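Local coordinates for protein DHC, diheme cytochrome c (Rhodobacter sphaeroides, PDB 2FWT) that is a diheme cytochrome c that interacts with the oxygen-binding sphaeroides heme protein and probably passes electrons to it through its two hemes, at residues A19-A22 and A23-P26; G53-E56 and S57-A61; L83-S86 and E87-W90. One frame throughout, in Å; residues are numbered along the deposited sequence.

Contact 1: A19-A22 and A23-P26; sequences AYPA and ALLP. With HEC (heme c), chain C.
Pro21 and Leu24 lie side by side on a tight turn, pointing the same way, with CD of the Pro21 ring 3.6 Å from Leu24 CD2. The backbone brings them together: Leu24 N donates to Pro21 O over 3.1 Å, and a weak second bond of 3.4 Å joins Leu25 N to Ala22 O. Two overlapping type I turns result, a short 3-10 coil.

Tyr20 and Leu25 turn to heme c. The CG of Tyr20 sits anti to its carbonyl carbon (chi1 -62°), which sends the ring away from the turn and out to the porphyrin, where CD1 lies 3.6 Å from heme atom C3A. Its hydroxyl is hydrogen-bonded to the carbonyl of Ser111, while the ring also meets that of the axial ligand His17. A phenylalanine in place of Tyr20 lacks the hydroxyl, which would probably leave the Ser111 carbonyl without its mate and the ring less firmly fixed beside the heme. Leu25 CD1 reaches the heme methyl CMA at 4.0 Å.

Ala22 O also accepts a bond from Trp30 NE1, tying the turn to helix 27-34. Pro26 is the N-cap of that helix, and Leu25 packs on its Trp30 and Leu33, so this loop leads from the heme-bearing segment after helix 7-12 straight into helix 27-34.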
ATOM      1  N   ALA A  19       1.116   2.256  -6.615  1.00 20.97           N
ATOM      2  CA  ALA A  19       1.725   1.010  -6.167  1.00 20.67           C
ATOM      3  C   ALA A  19       2.404   1.296  -4.851  1.00 19.32           C
ATOM      4  O   ALA A  19       3.451   1.959  -4.789  1.00 19.87           O
ATOM      5  CB  ALA A  19       2.716   0.492  -7.182  1.00 21.38           C
ATOM      6  N   TYR A  20       1.806   0.827  -3.777  1.00 19.15           N
ATOM      7  CA  TYR A  20       2.352   1.072  -2.438  1.00 18.61           C
ATOM      8  C   TYR A  20       3.655   0.315  -2.223  1.00 18.52           C
ATOM      9  O   TYR A  20       3.726  -0.885  -2.492  1.00 17.78           O
ATOM     10  CB  TYR A  20       1.363   0.654  -1.362  1.00 17.87           C
ATOM     11  CG  TYR A  20       0.055   1.425  -1.392  1.00 16.89           C
ATOM     12  CD1 TYR A  20      -1.149   0.798  -1.706  1.00 16.61           C
ATOM     13  CD2 TYR A  20       0.030   2.765  -1.155  1.00 17.01           C
ATOM     14  CE1 TYR A  20      -2.345   1.510  -1.733  1.00 17.04           C
ATOM     15  CE2 TYR A  20      -1.168   3.499  -1.189  1.00 17.22           C
ATOM     16  CZ  TYR A  20      -2.338   2.873  -1.476  1.00 17.70           C
ATOM     17  OH  TYR A  20      -3.506   3.593  -1.514  1.00 17.75           O
ATOM     18  N   PRO A  21       4.699   1.023  -1.773  1.00 18.70           N
ATOM     19  CA  PRO A  21       5.964   0.329  -1.535  1.00 18.34           C
ATOM     20  C   PRO A  21       5.879  -0.780  -0.498  1.00 17.72           C
ATOM     21  O   PRO A  21       5.228  -0.641   0.547  1.00 16.96           O
ATOM     22  CB  PRO A  21       6.904   1.433  -1.044  1.00 19.24           C
ATOM     23  CG  PRO A  21       6.296   2.679  -1.403  1.00 20.08           C
ATOM     24  CD  PRO A  21       4.824   2.482  -1.642  1.00 18.99           C
ATOM     25  N   ALA A  22       6.611  -1.851  -0.765  1.00 16.53           N
ATOM     26  CA  ALA A  22       6.666  -2.997   0.137  1.00 16.86           C
ATOM     27  C   ALA A  22       7.072  -2.651   1.564  1.00 16.42           C
ATOM     28  O   ALA A  22       6.523  -3.202   2.513  1.00 16.00           O
ATOM     29  CB  ALA A  22       7.586  -4.064  -0.445  1.00 16.07           C
ATOM     30  N   ALA A  23       7.997  -1.708   1.706  1.00 15.87           N
ATOM     31  CA  ALA A  23       8.557  -1.352   2.996  1.00 17.21           C
ATOM     32  C   ALA A  23       7.538  -0.782   3.959  1.00 17.85           C
ATOM     33  O   ALA A  23       7.830  -0.635   5.159  1.00 17.78           O
ATOM     34  CB  ALA A  23       9.646  -0.361   2.771  1.00 17.95           C
ATOM     35  N   LEU A  24       6.363  -0.422   3.460  1.00 17.67           N
ATOM     36  CA  LEU A  24       5.369   0.237   4.307  1.00 19.19           C
ATOM     37  C   LEU A  24       4.531  -0.692   5.205  1.00 18.07           C
ATOM     38  O   LEU A  24       3.950  -0.222   6.185  1.00 17.36           O
ATOM     39  CB  LEU A  24       4.460   1.099   3.449  1.00 19.56           C
ATOM     40  CG  LEU A  24       4.741   2.598   3.201  1.00 24.78           C
ATOM     41  CD1 LEU A  24       6.074   3.160   3.607  1.00 26.72           C
ATOM     42  CD2 LEU A  24       4.278   3.052   1.853  1.00 22.72           C
ATOM     43  N   LEU A  25       4.458  -1.983   4.882  1.00 16.98           N
ATOM     44  CA  LEU A  25       3.708  -2.940   5.686  1.00 17.09           C
ATOM     45  C   LEU A  25       4.576  -4.132   6.058  1.00 16.43           C
ATOM     46  O   LEU A  25       5.508  -4.499   5.327  1.00 15.40           O
ATOM     47  CB  LEU A  25       2.464  -3.453   4.931  1.00 16.52           C
ATOM     48  CG  LEU A  25       1.314  -2.440   4.744  1.00 16.23           C
ATOM     49  CD1 LEU A  25       0.255  -3.043   3.863  1.00 17.97           C
ATOM     50  CD2 LEU A  25       0.716  -2.077   6.090  1.00 18.48           C
ATOM     51  N   PRO A  26       4.264  -4.755   7.192  1.00 17.23           N
ATOM     52  CA  PRO A  26       4.951  -5.990   7.526  1.00 16.96           C
ATOM     53  C   PRO A  26       4.512  -7.175   6.664  1.00 16.53           C
ATOM     54  O   PRO A  26       3.418  -7.179   6.079  1.00 16.34           O
ATOM     55  CB  PRO A  26       4.583  -6.208   8.975  1.00 17.34           C
ATOM     56  CG  PRO A  26       3.254  -5.526   9.140  1.00 17.61           C
ATOM     57  CD  PRO A  26       3.302  -4.337   8.239  1.00 17.53           C
TER
HETATM   58 FE   HEC C 805      -5.539  -2.037  -3.507  1.00 17.17          FE
HETATM   59  CHA HEC C 805      -6.446  -0.171  -0.836  1.00 15.73           C
HETATM   60  CHB HEC C 805      -2.617  -2.899  -1.921  1.00 15.69           C
HETATM   61  CHC HEC C 805      -4.567  -3.811  -6.227  1.00 17.23           C
HETATM   62  CHD HEC C 805      -8.498  -1.327  -5.042  1.00 17.36           C
HETATM   63  NA  HEC C 805      -4.673  -1.602  -1.744  1.00 15.71           N
HETATM   64  C1A HEC C 805      -5.231  -0.802  -0.762  1.00 15.05           C
HETATM   65  C2A HEC C 805      -4.355  -0.724   0.369  1.00 14.63           C
HETATM   66  C3A HEC C 805      -3.276  -1.476   0.066  1.00 14.75           C
HETATM   67  C4A HEC C 805      -3.461  -2.032  -1.264  1.00 15.17           C
HETATM   68  CMA HEC C 805      -2.051  -1.711   0.930  1.00 15.38           C
HETATM   69  CAA HEC C 805      -4.630   0.084   1.643  1.00 16.09           C
HETATM   70  CBA HEC C 805      -4.302   1.567   1.484  1.00 15.48           C
HETATM   71  CGA HEC C 805      -4.339   2.242   2.841  1.00 15.91           C
HETATM   72  O1A HEC C 805      -3.326   2.160   3.566  1.00 17.29           O
HETATM   73  O2A HEC C 805      -5.372   2.869   3.195  1.00 17.19           O
HETATM   74  NB  HEC C 805      -3.903  -3.142  -3.987  1.00 16.16           N
HETATM   75  C1B HEC C 805      -2.841  -3.441  -3.165  1.00 14.66           C
HETATM   76  C2B HEC C 805      -1.984  -4.392  -3.835  1.00 14.43           C
HETATM   77  C3B HEC C 805      -2.546  -4.654  -5.034  1.00 14.93           C
HETATM   78  C4B HEC C 805      -3.723  -3.818  -5.167  1.00 14.59           C
HETATM   79  CMB HEC C 805      -0.737  -5.002  -3.159  1.00 15.04           C
HETATM   80  CAB HEC C 805      -2.081  -5.630  -6.137  1.00 17.49           C
HETATM   81  CBB HEC C 805      -2.167  -6.960  -5.790  1.00 18.89           C
HETATM   82  NC  HEC C 805      -6.379  -2.463  -5.295  1.00 18.97           N
HETATM   83  C1C HEC C 805      -5.795  -3.212  -6.295  1.00 19.17           C
HETATM   84  C2C HEC C 805      -6.664  -3.223  -7.443  1.00 20.57           C
HETATM   85  C3C HEC C 805      -7.770  -2.549  -7.122  1.00 21.17           C
HETATM   86  C4C HEC C 805      -7.595  -2.052  -5.768  1.00 18.98           C
HETATM   87  CMC HEC C 805      -6.347  -3.946  -8.761  1.00 20.31           C
HETATM   88  CAC HEC C 805      -9.026  -2.321  -8.010  1.00 20.45           C
HETATM   89  CBC HEC C 805      -9.660  -3.401  -8.564  1.00 22.42           C
HETATM   90  ND  HEC C 805      -7.157  -0.977  -3.018  1.00 16.80           N
HETATM   91  C1D HEC C 805      -8.309  -0.835  -3.791  1.00 17.34           C
HETATM   92  C2D HEC C 805      -9.288  -0.047  -3.075  1.00 17.05           C
HETATM   93  C3D HEC C 805      -8.669   0.323  -1.764  1.00 17.68           C
HETATM   94  C4D HEC C 805      -7.347  -0.291  -1.817  1.00 16.96           C
HETATM   95  CMD HEC C 805     -10.680   0.303  -3.511  1.00 17.78           C
HETATM   96  CAD HEC C 805      -9.334   1.152  -0.673  1.00 17.96           C
HETATM   97  CBD HEC C 805      -9.013   2.632  -0.919  1.00 18.88           C
HETATM   98  CGD HEC C 805      -9.706   3.531   0.076  1.00 20.29           C
HETATM   99  O1D HEC C 805     -10.161   3.010   1.124  1.00 18.95           O
HETATM  100  O2D HEC C 805      -9.782   4.771  -0.195  1.00 19.58           O

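Contact 2: G53-E56 and S57-A61; sequences GQIE and SYLVA
Ile55 and Leu59, one helical turn apart, pack side by side along the buried flank of helix 49-61. The methyl branch CG2 of Ile55 meets Leu59 CD1 at 3.6 Å; CG2 stands opposite the backbone N across the CA-CB bond and leans forward along the helix, while CG1 turns back (chi1 -68°). On another flank Glu56 and Val60 repeat the i to i+4 pairing more loosely, with the aliphatic CG of Glu56 4.1 Å from Val60 CG2.

Beneath these pairs runs a regular ladder of alpha-helical bonds. Leu59 N reaches Ile55 O over 2.9 Å and Val60 N reaches Glu56 O over 2.9 Å. The preceding two rungs, Ser57 N to Gly53 O at 2.9 Å and Tyr58 N to Gln54 O at 3.2 Å, follow the same i to i+4 pattern.

Further out, Ile55 packs against Leu8 and Thr9 of helix 7-12 and against Met34 of helix 27-34, near the heme-bound Cys13. Leu59 rests on Trp30 and Ala22 and touches heme c itself. Tyr58 packs on Thr5, Asp6 and Thr9. The extended chain of Glu56 carries its carboxylate to two partners: OE1 forms a salt bridge with Arg52, one turn back, and OE2 is hydrogen-bonded to Thr31 OG1 of helix 27-34.

The chemistry is thus divided by flank. Leu59 presents hydrocarbon to the heme and Ile55 to helices 7-12 and 27-34, whereas Glu56 supplies a directional polar tie to helix 27-34, its negative charge probably stabilised by Arg52.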
ATOM      1  N   GLY A  53       1.345 -15.221  -6.276  1.00 18.74           N
ATOM      2  CA  GLY A  53       2.516 -15.700  -5.551  1.00 17.87           C
ATOM      3  C   GLY A  53       3.779 -14.915  -5.828  1.00 17.92           C
ATOM      4  O   GLY A  53       4.592 -14.658  -4.922  1.00 16.66           O
ATOM      5  N   GLN A  54       3.982 -14.537  -7.075  1.00 18.40           N
ATOM      6  CA  GLN A  54       5.144 -13.715  -7.420  1.00 18.56           C
ATOM      7  C   GLN A  54       5.122 -12.332  -6.765  1.00 17.96           C
ATOM      8  O   GLN A  54       6.172 -11.852  -6.305  1.00 17.45           O
ATOM      9  CB  GLN A  54       5.314 -13.517  -8.938  1.00 20.98           C
ATOM     10  CG  GLN A  54       5.871 -14.736  -9.680  1.00 27.09           C
ATOM     11  CD  GLN A  54       7.414 -14.961  -9.676  1.00 30.70           C
ATOM     12  OE1 GLN A  54       7.863 -15.891 -10.354  1.00 36.24           O
ATOM     13  NE2 GLN A  54       8.212 -14.139  -8.957  1.00 29.74           N
ATOM     14  N   ILE A  55       3.957 -11.686  -6.773  1.00 16.41           N
ATOM     15  CA  ILE A  55       3.835 -10.348  -6.187  1.00 16.66           C
ATOM     16  C   ILE A  55       4.017 -10.499  -4.682  1.00 16.21           C
ATOM     17  O   ILE A  55       4.767  -9.749  -4.055  1.00 16.77           O
ATOM     18  CB  ILE A  55       2.497  -9.713  -6.543  1.00 15.70           C
ATOM     19  CG1 ILE A  55       2.479  -9.410  -8.055  1.00 16.16           C
ATOM     20  CG2 ILE A  55       2.155  -8.509  -5.691  1.00 16.45           C
ATOM     21  CD1 ILE A  55       1.096  -9.111  -8.559  1.00 17.33           C
ATOM     22  N   GLU A  56       3.343 -11.485  -4.118  1.00 16.55           N
ATOM     23  CA  GLU A  56       3.439 -11.707  -2.684  1.00 17.32           C
ATOM     24  C   GLU A  56       4.877 -11.954  -2.243  1.00 17.28           C
ATOM     25  O   GLU A  56       5.351 -11.442  -1.233  1.00 16.87           O
ATOM     26  CB  GLU A  56       2.527 -12.847  -2.248  1.00 17.28           C
ATOM     27  CG  GLU A  56       2.511 -13.007  -0.744  1.00 18.84           C
ATOM     28  CD  GLU A  56       1.610 -14.112  -0.239  1.00 19.32           C
ATOM     29  OE1 GLU A  56       0.751 -14.587  -1.015  1.00 21.96           O
ATOM     30  OE2 GLU A  56       1.781 -14.495   0.941  1.00 19.89           O
ATOM     31  N   SER A  57       5.594 -12.764  -2.988  1.00 17.56           N
ATOM     32  CA  SER A  57       6.984 -13.042  -2.637  1.00 17.40           C
ATOM     33  C   SER A  57       7.827 -11.752  -2.601  1.00 17.55           C
ATOM     34  O   SER A  57       8.626 -11.550  -1.683  1.00 17.44           O
ATOM     35  CB  SER A  57       7.585 -14.087  -3.594  1.00 17.82           C
ATOM     36  OG  SER A  57       9.008 -14.158  -3.397  1.00 19.58           O
ATOM     37  N   TYR A  58       7.628 -10.865  -3.578  1.00 17.29           N
ATOM     38  CA  TYR A  58       8.343  -9.606  -3.629  1.00 17.36           C
ATOM     39  C   TYR A  58       7.974  -8.733  -2.426  1.00 16.47           C
ATOM     40  O   TYR A  58       8.862  -8.174  -1.765  1.00 17.15           O
ATOM     41  CB  TYR A  58       8.061  -8.866  -4.960  1.00 19.54           C
ATOM     42  CG  TYR A  58       8.452  -7.409  -4.920  1.00 19.05           C
ATOM     43  CD1 TYR A  58       9.756  -7.023  -5.134  1.00 20.48           C
ATOM     44  CD2 TYR A  58       7.511  -6.408  -4.656  1.00 21.00           C
ATOM     45  CE1 TYR A  58      10.133  -5.697  -5.038  1.00 22.52           C
ATOM     46  CE2 TYR A  58       7.886  -5.065  -4.590  1.00 21.12           C
ATOM     47  CZ  TYR A  58       9.188  -4.726  -4.793  1.00 21.47           C
ATOM     48  OH  TYR A  58       9.583  -3.418  -4.732  1.00 22.43           O
ATOM     49  N   LEU A  59       6.678  -8.625  -2.140  1.00 15.88           N
ATOM     50  CA  LEU A  59       6.209  -7.764  -1.059  1.00 15.89           C
ATOM     51  C   LEU A  59       6.745  -8.253   0.274  1.00 15.76           C
ATOM     52  O   LEU A  59       7.292  -7.486   1.071  1.00 16.69           O
ATOM     53  CB  LEU A  59       4.697  -7.655  -1.074  1.00 15.88           C
ATOM     54  CG  LEU A  59       4.073  -6.938  -2.273  1.00 16.92           C
ATOM     55  CD1 LEU A  59       2.558  -7.185  -2.314  1.00 17.87           C
ATOM     56  CD2 LEU A  59       4.370  -5.472  -2.239  1.00 18.19           C
ATOM     57  N   VAL A  60       6.655  -9.558   0.501  1.00 16.02           N
ATOM     58  CA  VAL A  60       7.151 -10.161   1.726  1.00 16.31           C
ATOM     59  C   VAL A  60       8.657  -9.978   1.900  1.00 17.24           C
ATOM     60  O   VAL A  60       9.125  -9.608   2.989  1.00 17.98           O
ATOM     61  CB  VAL A  60       6.735 -11.656   1.788  1.00 14.97           C
ATOM     62  CG1 VAL A  60       7.469 -12.438   2.883  1.00 16.86           C
ATOM     63  CG2 VAL A  60       5.246 -11.736   2.035  1.00 16.34           C
ATOM     64  N   ALA A  61       9.413 -10.216   0.828  1.00 17.83           N
ATOM     65  CA  ALA A  61      10.873 -10.124   0.879  1.00 18.27           C
ATOM     66  C   ALA A  61      11.352  -8.711   1.138  1.00 19.33           C
ATOM     67  O   ALA A  61      12.469  -8.537   1.632  1.00 20.03           O
ATOM     68  CB  ALA A  61      11.491 -10.632  -0.445  1.00 19.57           C
TER

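Contact 3: L83-S86 and E87-W90; sequences LRIS and ELPW. With HEC (heme c), chain C.
The propionate-binding site of heme c takes in the turn at which Arg84 and Glu87 run side by side, Arg84 CB 3.8 Å from Glu87 CG. Arg84 joins the two propionates. Its chain is extended from CG to NE, and the guanidinium presents its edge to both acids: Arg84 NH1 and NH2 each donate to heme atom O1D over 2.9 Å, and NH1 also donates to heme O2A, which lies in the guanidinium plane. Three bonds to two carboxylates should fix the rotation of the group, and the positive charge probably offsets that of the propionates.

Ser86 grips the A propionate at both oxygens. Ser86 N donates to heme O1A over 2.9 Å, nearly straight at 164°, and Ser86 OG donates to heme O2A over 2.7 Å. With chi1 at 67°, OG stands between the backbone N and the carbonyl carbon, which puts it beside that oxygen. A water donates to both Ser86 OG and Glu87 OE2, and the latter also forms a salt bridge with Lys92.

The turn itself is closed by Glu87 N to Arg84 O at 3.2 Å and Leu88 N to Ile85 O at 3.1 Å. Ile85 CG2 is 4.3 Å from Leu88 CD1, a loose apolar contact.

Leu88 is the N-cap of helix 89-98, whose Phe91 packs on Ile85 and Ser86. Trp90, in the first turn of that helix, touches the other heme, while Leu83 lies against Ala32 and Leu33 of helix 27-34.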
ATOM      1  N   LEU A  83      -4.314  -4.260   7.654  1.00 23.96           N
ATOM      2  CA  LEU A  83      -4.446  -4.345   6.222  1.00 23.89           C
ATOM      3  C   LEU A  83      -4.124  -3.016   5.535  1.00 21.69           C
ATOM      4  O   LEU A  83      -3.985  -3.001   4.308  1.00 21.74           O
ATOM      5  CB  LEU A  83      -5.851  -4.769   5.828  1.00 24.83           C
ATOM      6  CG  LEU A  83      -6.194  -6.253   5.618  1.00 27.85           C
ATOM      7  CD1 LEU A  83      -5.105  -7.222   5.954  1.00 28.27           C
ATOM      8  CD2 LEU A  83      -7.525  -6.586   6.297  1.00 28.31           C
ATOM      9  N   ARG A  84      -4.030  -1.922   6.300  1.00 18.85           N
ATOM     10  CA  ARG A  84      -3.886  -0.584   5.705  1.00 17.81           C
ATOM     11  C   ARG A  84      -2.657   0.104   6.269  1.00 16.69           C
ATOM     12  O   ARG A  84      -2.465   0.130   7.509  1.00 17.07           O
ATOM     13  CB  ARG A  84      -5.122   0.300   5.973  1.00 16.82           C
ATOM     14  CG  ARG A  84      -6.335  -0.150   5.266  1.00 16.83           C
ATOM     15  CD  ARG A  84      -7.503   0.737   5.605  1.00 17.98           C
ATOM     16  NE  ARG A  84      -8.733   0.542   4.820  1.00 18.55           N
ATOM     17  CZ  ARG A  84      -9.057   1.149   3.680  1.00 18.34           C
ATOM     18  NH1 ARG A  84      -8.211   1.926   3.039  1.00 18.63           N
ATOM     19  NH2 ARG A  84     -10.247   0.914   3.141  1.00 19.34           N
ATOM     20  N   ILE A  85      -1.870   0.688   5.369  1.00 15.70           N
ATOM     21  CA  ILE A  85      -0.812   1.604   5.744  1.00 15.97           C
ATOM     22  C   ILE A  85      -1.411   2.767   6.560  1.00 15.40           C
ATOM     23  O   ILE A  85      -0.856   3.186   7.584  1.00 14.94           O
ATOM     24  CB  ILE A  85      -0.087   2.147   4.504  1.00 15.79           C
ATOM     25  CG1 ILE A  85       0.608   1.003   3.725  1.00 16.28           C
ATOM     26  CG2 ILE A  85       0.951   3.197   4.907  1.00 16.36           C
ATOM     27  CD1 ILE A  85       0.850   1.341   2.263  1.00 16.96           C
ATOM     28  N   SER A  86      -2.565   3.245   6.107  1.00 15.64           N
ATOM     29  CA  SER A  86      -3.262   4.377   6.713  1.00 15.95           C
ATOM     30  C   SER A  86      -3.820   4.100   8.111  1.00 16.33           C
ATOM     31  O   SER A  86      -4.317   5.018   8.757  1.00 16.96           O
ATOM     32  CB  SER A  86      -4.366   4.863   5.769  1.00 16.76           C
ATOM     33  OG  SER A  86      -5.401   3.912   5.631  1.00 17.30           O
ATOM     34  N   GLU A  87      -3.738   2.860   8.580  1.00 16.56           N
ATOM     35  CA  GLU A  87      -4.138   2.480   9.944  1.00 16.96           C
ATOM     36  C   GLU A  87      -2.958   2.182  10.872  1.00 17.06           C
ATOM     37  O   GLU A  87      -3.151   1.858  12.045  1.00 15.73           O
ATOM     38  CB  GLU A  87      -5.069   1.264   9.906  1.00 18.24           C
ATOM     39  CG  GLU A  87      -6.439   1.600   9.325  1.00 21.47           C
ATOM     40  CD  GLU A  87      -7.290   2.520  10.208  1.00 23.18           C
ATOM     41  OE1 GLU A  87      -7.418   2.263  11.434  1.00 24.21           O
ATOM     42  OE2 GLU A  87      -7.868   3.486   9.675  1.00 24.84           O
ATOM     43  N   LEU A  88      -1.735   2.316  10.378  1.00 16.86           N
ATOM     44  CA  LEU A  88      -0.573   2.062  11.207  1.00 17.00           C
ATOM     45  C   LEU A  88      -0.422   3.104  12.302  1.00 17.09           C
ATOM     46  O   LEU A  88      -0.721   4.255  12.084  1.00 15.52           O
ATOM     47  CB  LEU A  88       0.705   2.036  10.382  1.00 17.02           C
ATOM     48  CG  LEU A  88       0.810   0.864   9.403  1.00 17.18           C
ATOM     49  CD1 LEU A  88       2.009   1.075   8.528  1.00 19.01           C
ATOM     50  CD2 LEU A  88       0.881  -0.460  10.135  1.00 18.99           C
ATOM     51  N   PRO A  89       0.117   2.687  13.467  1.00 17.94           N
ATOM     52  CA  PRO A  89       0.345   3.648  14.542  1.00 18.58           C
ATOM     53  C   PRO A  89       1.068   4.942  14.116  1.00 18.15           C
ATOM     54  O   PRO A  89       0.570   6.052  14.392  1.00 18.02           O
ATOM     55  CB  PRO A  89       1.126   2.816  15.555  1.00 19.02           C
ATOM     56  CG  PRO A  89       0.524   1.448  15.361  1.00 20.63           C
ATOM     57  CD  PRO A  89       0.491   1.328  13.881  1.00 18.42           C
ATOM     58  N   TRP A  90       2.198   4.835  13.426  1.00 17.93           N
ATOM     59  CA  TRP A  90       2.920   6.047  13.040  1.00 17.02           C
ATOM     60  C   TRP A  90       2.077   6.920  12.119  1.00 16.18           C
ATOM     61  O   TRP A  90       2.137   8.153  12.180  1.00 16.80           O
ATOM     62  CB  TRP A  90       4.286   5.739  12.411  1.00 18.87           C
ATOM     63  CG  TRP A  90       4.282   5.096  11.039  1.00 18.54           C
ATOM     64  CD1 TRP A  90       4.529   3.807  10.752  1.00 18.74           C
ATOM     65  CD2 TRP A  90       4.041   5.753   9.792  1.00 17.54           C
ATOM     66  NE1 TRP A  90       4.454   3.599   9.366  1.00 18.87           N
ATOM     67  CE2 TRP A  90       4.166   4.783   8.766  1.00 18.11           C
ATOM     68  CE3 TRP A  90       3.778   7.077   9.434  1.00 18.66           C
ATOM     69  CZ2 TRP A  90       3.969   5.086   7.418  1.00 18.24           C
ATOM     70  CZ3 TRP A  90       3.587   7.372   8.094  1.00 19.15           C
ATOM     71  CH2 TRP A  90       3.696   6.379   7.106  1.00 18.26           C
TER
HETATM   72 FE   HEC C 805      -5.539  -2.037  -3.507  1.00 17.17          FE
HETATM   73  CHA HEC C 805      -6.446  -0.171  -0.836  1.00 15.73           C
HETATM   74  CHB HEC C 805      -2.617  -2.899  -1.921  1.00 15.69           C
HETATM   75  CHC HEC C 805      -4.567  -3.811  -6.227  1.00 17.23           C
HETATM   76  CHD HEC C 805      -8.498  -1.327  -5.042  1.00 17.36           C
HETATM   77  NA  HEC C 805      -4.673  -1.602  -1.744  1.00 15.71           N
HETATM   78  C1A HEC C 805      -5.231  -0.802  -0.762  1.00 15.05           C
HETATM   79  C2A HEC C 805      -4.355  -0.724   0.369  1.00 14.63           C
HETATM   80  C3A HEC C 805      -3.276  -1.476   0.066  1.00 14.75           C
HETATM   81  C4A HEC C 805      -3.461  -2.032  -1.264  1.00 15.17           C
HETATM   82  CMA HEC C 805      -2.051  -1.711   0.930  1.00 15.38           C
HETATM   83  CAA HEC C 805      -4.630   0.084   1.643  1.00 16.09           C
HETATM   84  CBA HEC C 805      -4.302   1.567   1.484  1.00 15.48           C
HETATM   85  CGA HEC C 805      -4.339   2.242   2.841  1.00 15.91           C
HETATM   86  O1A HEC C 805      -3.326   2.160   3.566  1.00 17.29           O
HETATM   87  O2A HEC C 805      -5.372   2.869   3.195  1.00 17.19           O
HETATM   88  NB  HEC C 805      -3.903  -3.142  -3.987  1.00 16.16           N
HETATM   89  C1B HEC C 805      -2.841  -3.441  -3.165  1.00 14.66           C
HETATM   90  C2B HEC C 805      -1.984  -4.392  -3.835  1.00 14.43           C
HETATM   91  C3B HEC C 805      -2.546  -4.654  -5.034  1.00 14.93           C
HETATM   92  C4B HEC C 805      -3.723  -3.818  -5.167  1.00 14.59           C
HETATM   93  CMB HEC C 805      -0.737  -5.002  -3.159  1.00 15.04           C
HETATM   94  CAB HEC C 805      -2.081  -5.630  -6.137  1.00 17.49           C
HETATM   95  CBB HEC C 805      -2.167  -6.960  -5.790  1.00 18.89           C
HETATM   96  NC  HEC C 805      -6.379  -2.463  -5.295  1.00 18.97           N
HETATM   97  C1C HEC C 805      -5.795  -3.212  -6.295  1.00 19.17           C
HETATM   98  C2C HEC C 805      -6.664  -3.223  -7.443  1.00 20.57           C
HETATM   99  C3C HEC C 805      -7.770  -2.549  -7.122  1.00 21.17           C
HETATM  100  C4C HEC C 805      -7.595  -2.052  -5.768  1.00 18.98           C
HETATM  101  CMC HEC C 805      -6.347  -3.946  -8.761  1.00 20.31           C
HETATM  102  CAC HEC C 805      -9.026  -2.321  -8.010  1.00 20.45           C
HETATM  103  CBC HEC C 805      -9.660  -3.401  -8.564  1.00 22.42           C
HETATM  104  ND  HEC C 805      -7.157  -0.977  -3.018  1.00 16.80           N
HETATM  105  C1D HEC C 805      -8.309  -0.835  -3.791  1.00 17.34           C
HETATM  106  C2D HEC C 805      -9.288  -0.047  -3.075  1.00 17.05           C
HETATM  107  C3D HEC C 805      -8.669   0.323  -1.764  1.00 17.68           C
HETATM  108  C4D HEC C 805      -7.347  -0.291  -1.817  1.00 16.96           C
HETATM  109  CMD HEC C 805     -10.680   0.303  -3.511  1.00 17.78           C
HETATM  110  CAD HEC C 805      -9.334   1.152  -0.673  1.00 17.96           C
HETATM  111  CBD HEC C 805      -9.013   2.632  -0.919  1.00 18.88           C
HETATM  112  CGD HEC C 805      -9.706   3.531   0.076  1.00 20.29           C
HETATM  113  O1D HEC C 805     -10.161   3.010   1.124  1.00 18.95           O
HETATM  114  O2D HEC C 805      -9.782   4.771  -0.195  1.00 19.58           O
HETATM  115  O   HOH W   1      -7.611   4.331   6.964  1.00 23.01           O

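Overall arrangement
Contacts 1, 2 and 3 follow one another along the chain in a fold made of helices and loops without strands. Contact 1 lies near the middle, its centre about 11 Å from the centres of both others and in touch with each: Ala22 meets Tyr58 and Leu59 of helix 49-61, and Leu24 and Leu25 meet Ile85 and Leu88 in the turn that leads into helix 89-98. Contacts 2 and 3 have centres about 20 Å apart and do not touch. All three adjoin the same heme c, and contacts 1 and 3 also border the second, through Leu24 and Trp90. Segments 19-26 and 83-90 thus pack together between helix 49-61 and the second heme, consistent with a compact diheme carrier.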